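Local coordinates for penicillin-binding protein 2 (Pbp2) (Helicobacter pylori, PDB 5LP5), which probably crosslinks peptidoglycan as a penicillin-binding transpeptidase of the inner membrane, working in cell-shape maintenance in a complex with MreC, at residues Ser320-Pro334 against Tyr370-Leu383. Numbering follows the deposited sequence.
Sequences SFLENLHITENTTIP and YFYKFGLEISIEKL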
loop_
_atom_site.group_PDB
_atom_site.type_symbol
_atom_site.label_atom_id
_atom_site.label_comp_id
_atom_site.label_asym_id
_atom_site.label_seq_id
_atom_site.Cartn_x
_atom_site.Cartn_y
_atom_site.Cartn_z
ATOM N N SER A 320 -14.144 30.520 -39.672
ATOM C CA SER A 320 -15.473 30.375 -40.251
ATOM C C SER A 320 -15.763 31.467 -41.287
ATOM O O SER A 320 -16.349 31.190 -42.334
ATOM C CB SER A 320 -16.540 30.427 -39.157
ATOM O OG SER A 320 -17.792 29.953 -39.645
ATOM N N PHE A 321 -15.370 32.706 -40.994
ATOM C CA PHE A 321 -15.558 33.809 -41.939
ATOM C C PHE A 321 -14.931 33.469 -43.279
ATOM O O PHE A 321 -15.589 33.503 -44.328
ATOM C CB PHE A 321 -14.903 35.105 -41.445
ATOM C CG PHE A 321 -15.550 35.711 -40.235
ATOM C CD1 PHE A 321 -16.856 35.399 -39.873
ATOM C CD2 PHE A 321 -14.856 36.643 -39.482
ATOM C CE1 PHE A 321 -17.434 35.992 -38.769
ATOM C CE2 PHE A 321 -15.432 37.241 -38.378
ATOM C CZ PHE A 321 -16.722 36.916 -38.020
ATOM N N LEU A 322 -13.641 33.149 -43.226
ATOM C CA LEU A 322 -12.855 32.882 -44.422
ATOM C C LEU A 322 -13.430 31.730 -45.211
ATOM O O LEU A 322 -13.276 31.661 -46.429
ATOM C CB LEU A 322 -11.421 32.536 -44.041
ATOM C CG LEU A 322 -10.604 33.606 -43.337
ATOM C CD1 LEU A 322 -9.350 32.975 -42.744
ATOM C CD2 LEU A 322 -10.257 34.707 -44.316
ATOM N N GLU A 323 -14.073 30.811 -44.506
ATOM C CA GLU A 323 -14.594 29.608 -45.115
ATOM C C GLU A 323 -15.942 29.858 -45.806
ATOM O O GLU A 323 -16.204 29.328 -46.893
ATOM C CB GLU A 323 -14.718 28.551 -44.029
ATOM C CG GLU A 323 -15.218 27.195 -44.469
ATOM C CD GLU A 323 -15.150 26.194 -43.340
ATOM O OE1 GLU A 323 -14.836 26.594 -42.194
ATOM O OE2 GLU A 323 -15.422 25.012 -43.610
ATOM N N ASN A 324 -16.774 30.696 -45.188
ATOM C CA ASN A 324 -18.168 30.834 -45.590
ATOM C C ASN A 324 -18.470 32.092 -46.399
ATOM O O ASN A 324 -19.437 32.126 -47.168
ATOM C CB ASN A 324 -19.044 30.779 -44.344
ATOM C CG ASN A 324 -19.082 29.393 -43.730
ATOM O OD1 ASN A 324 -19.509 28.439 -44.380
ATOM N ND2 ASN A 324 -18.618 29.268 -42.483
ATOM N N LEU A 325 -17.643 33.121 -46.221
ATOM C CA LEU A 325 -17.839 34.394 -46.902
ATOM C C LEU A 325 -16.931 34.470 -48.136
ATOM O O LEU A 325 -16.206 33.518 -48.436
ATOM C CB LEU A 325 -17.561 35.547 -45.931
ATOM C CG LEU A 325 -18.353 35.559 -44.613
ATOM C CD1 LEU A 325 -18.008 36.781 -43.778
ATOM C CD2 LEU A 325 -19.858 35.507 -44.847
ATOM N N HIS A 326 -16.997 35.591 -48.857
ATOM C CA HIS A 326 -16.079 35.886 -49.968
ATOM C C HIS A 326 -15.039 36.920 -49.546
ATOM O O HIS A 326 -15.077 38.072 -49.999
ATOM C CB HIS A 326 -16.846 36.435 -51.172
ATOM C CG HIS A 326 -17.823 35.472 -51.759
ATOM N ND1 HIS A 326 -19.098 35.306 -51.261
ATOM C CD2 HIS A 326 -17.720 34.643 -52.822
ATOM C CE1 HIS A 326 -19.737 34.409 -51.991
ATOM N NE2 HIS A 326 -18.922 33.991 -52.944
ATOM N N ILE A 327 -14.118 36.499 -48.680
ATOM C CA ILE A 327 -13.109 37.390 -48.087
ATOM C C ILE A 327 -11.798 36.644 -47.801
ATOM O O ILE A 327 -11.701 35.436 -48.030
ATOM C CB ILE A 327 -13.634 38.078 -46.799
ATOM C CG1 ILE A 327 -14.242 37.061 -45.819
ATOM C CG2 ILE A 327 -14.656 39.154 -47.153
ATOM C CD1 ILE A 327 -13.349 36.720 -44.653
ATOM N N THR A 328 -10.783 37.373 -47.339
ATOM C CA THR A 328 -9.482 36.781 -47.004
ATOM C C THR A 328 -8.881 37.375 -45.726
ATOM O O THR A 328 -9.381 38.355 -45.148
ATOM C CB THR A 328 -8.430 36.968 -48.117
ATOM O OG1 THR A 328 -8.122 38.362 -48.251
ATOM C CG2 THR A 328 -8.923 36.407 -49.438
ATOM N N GLU A 329 -7.789 36.750 -45.301
ATOM C CA GLU A 329 -7.032 37.181 -44.136
ATOM C C GLU A 329 -6.608 38.636 -44.246
ATOM O O GLU A 329 -6.455 39.301 -43.233
ATOM C CB GLU A 329 -5.820 36.256 -43.878
ATOM C CG GLU A 329 -4.846 36.036 -45.034
ATOM C CD GLU A 329 -5.199 34.840 -45.910
ATOM O OE1 GLU A 329 -6.398 34.513 -46.053
ATOM O OE2 GLU A 329 -4.278 34.241 -46.483
ATOM N N ASN A 330 -6.468 39.131 -45.472
ATOM C CA ASN A 330 -6.000 40.501 -45.717
ATOM C C ASN A 330 -7.114 41.519 -45.914
ATOM O O ASN A 330 -6.847 42.720 -45.986
ATOM C CB ASN A 330 -5.116 40.524 -46.949
ATOM C CG ASN A 330 -4.060 39.464 -46.906
ATOM O OD1 ASN A 330 -3.194 39.492 -46.044
ATOM N ND2 ASN A 330 -4.128 38.517 -47.829
ATOM N N THR A 331 -8.352 41.047 -46.017
ATOM C CA THR A 331 -9.489 41.943 -46.083
ATOM C C THR A 331 -9.440 42.892 -44.900
ATOM O O THR A 331 -9.551 42.485 -43.734
ATOM C CB THR A 331 -10.795 41.163 -46.065
ATOM O OG1 THR A 331 -10.748 40.162 -47.100
ATOM C CG2 THR A 331 -11.983 42.101 -46.254
ATOM N N THR A 332 -9.230 44.161 -45.216
ATOM C CA THR A 332 -9.073 45.192 -44.209
ATOM C C THR A 332 -10.354 46.019 -44.187
ATOM O O THR A 332 -10.907 46.346 -45.242
ATOM C CB THR A 332 -7.867 46.101 -44.540
ATOM O OG1 THR A 332 -6.737 45.300 -44.908
ATOM C CG2 THR A 332 -7.502 46.983 -43.350
ATOM N N ILE A 333 -10.837 46.339 -42.990
ATOM C CA ILE A 333 -12.024 47.190 -42.839
ATOM C C ILE A 333 -11.835 48.172 -41.682
ATOM O O ILE A 333 -11.026 47.930 -40.792
ATOM C CB ILE A 333 -13.305 46.357 -42.612
ATOM C CG1 ILE A 333 -13.234 45.597 -41.271
ATOM C CG2 ILE A 333 -13.523 45.395 -43.777
ATOM C CD1 ILE A 333 -14.490 44.820 -40.912
ATOM N N PRO A 334 -12.571 49.292 -41.700
ATOM C CA PRO A 334 -12.460 50.288 -40.622
ATOM C C PRO A 334 -13.011 49.815 -39.262
ATOM O O PRO A 334 -14.094 49.250 -39.187
ATOM C CB PRO A 334 -13.243 51.498 -41.159
ATOM C CG PRO A 334 -14.092 50.976 -42.267
ATOM C CD PRO A 334 -13.410 49.762 -42.819
ATOM N N TYR A 370 -14.166 43.951 -35.854
ATOM C CA TYR A 370 -13.950 43.137 -37.050
ATOM C C TYR A 370 -14.936 41.964 -37.063
ATOM O O TYR A 370 -15.520 41.640 -38.102
ATOM C CB TYR A 370 -12.510 42.623 -37.092
ATOM C CG TYR A 370 -12.200 41.671 -38.236
ATOM C CD1 TYR A 370 -11.774 42.147 -39.474
ATOM C CD2 TYR A 370 -12.326 40.295 -38.077
ATOM C CE1 TYR A 370 -11.461 41.279 -40.514
ATOM C CE2 TYR A 370 -12.020 39.412 -39.106
ATOM C CZ TYR A 370 -11.583 39.903 -40.325
ATOM O OH TYR A 370 -11.280 39.032 -41.360
ATOM N N PHE A 371 -15.116 41.354 -35.888
ATOM C CA PHE A 371 -15.973 40.179 -35.713
ATOM C C PHE A 371 -17.425 40.583 -35.608
ATOM O O PHE A 371 -18.295 39.866 -36.085
ATOM C CB PHE A 371 -15.536 39.356 -34.487
ATOM C CG PHE A 371 -14.120 38.849 -34.586
ATOM C CD1 PHE A 371 -13.823 37.722 -35.342
ATOM C CD2 PHE A 371 -13.085 39.513 -33.955
ATOM C CE1 PHE A 371 -12.527 37.263 -35.456
ATOM C CE2 PHE A 371 -11.793 39.058 -34.071
ATOM C CZ PHE A 371 -11.511 37.937 -34.825
ATOM N N TYR A 372 -17.698 41.727 -34.999
ATOM C CA TYR A 372 -19.052 42.276 -35.030
ATOM C C TYR A 372 -19.545 42.455 -36.477
ATOM O O TYR A 372 -20.657 42.056 -36.826
ATOM C CB TYR A 372 -19.133 43.624 -34.293
ATOM C CG TYR A 372 -19.023 43.568 -32.773
ATOM C CD1 TYR A 372 -19.586 42.520 -32.038
ATOM C CD2 TYR A 372 -18.390 44.592 -32.067
ATOM C CE1 TYR A 372 -19.487 42.481 -30.656
ATOM C CE2 TYR A 372 -18.295 44.561 -30.687
ATOM C CZ TYR A 372 -18.846 43.505 -29.988
ATOM O OH TYR A 372 -18.745 43.471 -28.620
ATOM N N LYS A 373 -18.706 43.051 -37.317
ATOM C CA LYS A 373 -19.104 43.399 -38.683
ATOM C C LYS A 373 -19.362 42.180 -39.560
ATOM O O LYS A 373 -20.422 42.084 -40.181
ATOM C CB LYS A 373 -18.066 44.314 -39.338
ATOM C CG LYS A 373 -18.305 45.779 -39.021
ATOM C CD LYS A 373 -17.319 46.650 -39.770
ATOM C CE LYS A 373 -17.478 48.122 -39.432
ATOM N NZ LYS A 373 -16.471 48.967 -40.140
ATOM N N PHE A 374 -18.404 41.257 -39.624
ATOM C CA PHE A 374 -18.586 40.060 -40.454
ATOM C C PHE A 374 -19.616 39.113 -39.831
ATOM O O PHE A 374 -20.197 38.274 -40.526
ATOM C CB PHE A 374 -17.254 39.342 -40.714
ATOM C CG PHE A 374 -16.359 40.068 -41.691
ATOM C CD1 PHE A 374 -16.591 40.005 -43.063
ATOM C CD2 PHE A 374 -15.279 40.827 -41.236
ATOM C CE1 PHE A 374 -15.765 40.689 -43.958
ATOM C CE2 PHE A 374 -14.446 41.501 -42.125
ATOM C CZ PHE A 374 -14.687 41.433 -43.489
ATOM N N GLY A 375 -19.843 39.271 -38.525
ATOM C CA GLY A 375 -20.855 38.506 -37.801
ATOM C C GLY A 375 -22.256 38.828 -38.284
ATOM O O GLY A 375 -23.148 37.975 -38.237
ATOM N N LEU A 376 -22.445 40.067 -38.740
ATOM C CA LEU A 376 -23.700 40.491 -39.380
ATOM C C LEU A 376 -24.003 39.667 -40.641
ATOM O O LEU A 376 -25.164 39.362 -40.942
ATOM C CB LEU A 376 -23.646 41.983 -39.745
ATOM C CG LEU A 376 -23.578 42.962 -38.574
ATOM C CD1 LEU A 376 -23.175 44.348 -39.047
ATOM C CD2 LEU A 376 -24.902 43.009 -37.834
ATOM N N GLU A 377 -22.942 39.304 -41.360
ATOM C CA GLU A 377 -23.057 38.655 -42.664
ATOM C C GLU A 377 -22.992 37.103 -42.611
ATOM O O GLU A 377 -23.227 36.434 -43.626
ATOM C CB GLU A 377 -21.985 39.236 -43.615
ATOM C CG GLU A 377 -22.017 40.772 -43.734
ATOM C CD GLU A 377 -20.869 41.376 -44.560
ATOM O OE1 GLU A 377 -20.138 40.628 -45.256
ATOM O OE2 GLU A 377 -20.692 42.619 -44.514
ATOM N N ILE A 378 -22.696 36.534 -41.434
ATOM C CA ILE A 378 -22.609 35.069 -41.278
ATOM C C ILE A 378 -23.822 34.517 -40.549
ATOM O O ILE A 378 -24.285 35.101 -39.566
ATOM C CB ILE A 378 -21.316 34.626 -40.521
ATOM C CG1 ILE A 378 -21.092 33.109 -40.610
ATOM C CG2 ILE A 378 -21.349 35.019 -39.049
ATOM C CD1 ILE A 378 -20.858 32.602 -42.015
ATOM N N SER A 379 -24.333 33.387 -41.029
ATOM C CA SER A 379 -25.445 32.718 -40.354
ATOM C C SER A 379 -24.922 31.973 -39.134
ATOM O O SER A 379 -23.857 31.368 -39.191
ATOM C CB SER A 379 -26.148 31.743 -41.292
ATOM O OG SER A 379 -25.275 30.719 -41.703
ATOM N N ILE A 380 -25.674 32.012 -38.038
ATOM C CA ILE A 380 -25.256 31.344 -36.812
ATOM C C ILE A 380 -25.133 29.842 -37.038
ATOM O O ILE A 380 -24.356 29.173 -36.358
ATOM C CB ILE A 380 -26.206 31.635 -35.614
ATOM C CG1 ILE A 380 -25.605 31.116 -34.302
ATOM C CG2 ILE A 380 -27.577 31.014 -35.832
ATOM C CD1 ILE A 380 -24.291 31.758 -33.905
ATOM N N GLU A 381 -25.894 29.308 -37.990
ATOM C CA GLU A 381 -25.783 27.889 -38.289
ATOM C C GLU A 381 -24.392 27.491 -38.778
ATOM O O GLU A 381 -23.861 26.459 -38.378
ATOM C CB GLU A 381 -26.829 27.470 -39.308
ATOM C CG GLU A 381 -26.711 26.001 -39.697
ATOM C CD GLU A 381 -28.055 25.259 -39.754
ATOM O OE1 GLU A 381 -29.131 25.881 -39.539
ATOM O OE2 GLU A 381 -28.018 24.031 -40.001
ATOM N N LYS A 382 -23.804 28.316 -39.633
ATOM C CA LYS A 382 -22.464 28.045 -40.187
ATOM C C LYS A 382 -21.284 28.376 -39.234
ATOM O O LYS A 382 -20.314 27.616 -39.134
ATOM C CB LYS A 382 -22.307 28.769 -41.527
ATOM C CG LYS A 382 -23.285 28.233 -42.559
ATOM C CD LYS A 382 -23.089 28.818 -43.944
ATOM C CE LYS A 382 -24.036 28.123 -44.916
ATOM N NZ LYS A 382 -23.911 28.570 -46.326
ATOM N N LEU A 383 -21.375 29.514 -38.551
ATOM C CA LEU A 383 -20.423 29.866 -37.505
ATOM C C LEU A 383 -20.341 28.738 -36.474
ATOM O O LEU A 383 -19.260 28.249 -36.165
ATOM C CB LEU A 383 -20.842 31.180 -36.820
ATOM C CG LEU A 383 -20.006 31.700 -35.641
ATOM C CD1 LEU A 383 -18.626 32.052 -36.141
ATOM C CD2 LEU A 383 -20.632 32.903 -34.971
#
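Phe321 on helix 320-324 lies against Phe374 on helix 370-377, and the two helical segments run roughly parallel, at 35°. The axes of these short segments approach to 10.8 Å. Both belong to the transpeptidase domain, which has the fold shared with serine beta-lactamases. The first is the end of helix 314-324, which begins at the lysine of what is probably the SxxK motif of these enzymes, touched by the side chain of Phe371.

Phe321 is a knob in a hole made by Tyr370, Phe371, Phe374 and Gly375. The CB of Phe374 sits over the centre of the Phe321 ring, a CH-pi contact 3.6 Å from the centroid. Phe371 meets the same ring rim to rim, and Ile378 CG2 and Tyr370 CE2 close on its edge. Gly375 contributes backbone alone to the hole, and Phe321 CZ comes within 3.9 Å of Gly375 N.

Beyond the helix, the loop folds around the Phe374 ring. With its CG anti to the carbonyl carbon (chi1 -73°), this ring reaches past Leu325, whose CD1 touches CD1, to Ile327 CG2 at CE1, while Thr331 CG2 meets its edge at CZ. The branched side chains of Leu325, Ile327 and Thr331 thus each bring a methyl to the ring. The loop's type I turn, Thr328 to Thr331, is tied by a nearly straight bond from Thr328 N to Thr331 OG1 (2.8 Å).

Toward helix 380-383, Asn324 CB packs on Ile378 CD1 at 3.5 Å, and Lys382 lays its aliphatic chain across the amide. At the other end of the contact, Ile333 CD1 wedges between Phe374 CE2 (3.5 Å) and the CD of Lys373. A lysine serves well there: its extended methylenes pack on isoleucine, while NZ donates to Pro334 O at 2.6 Å, tilted 16° from the carbonyl plane.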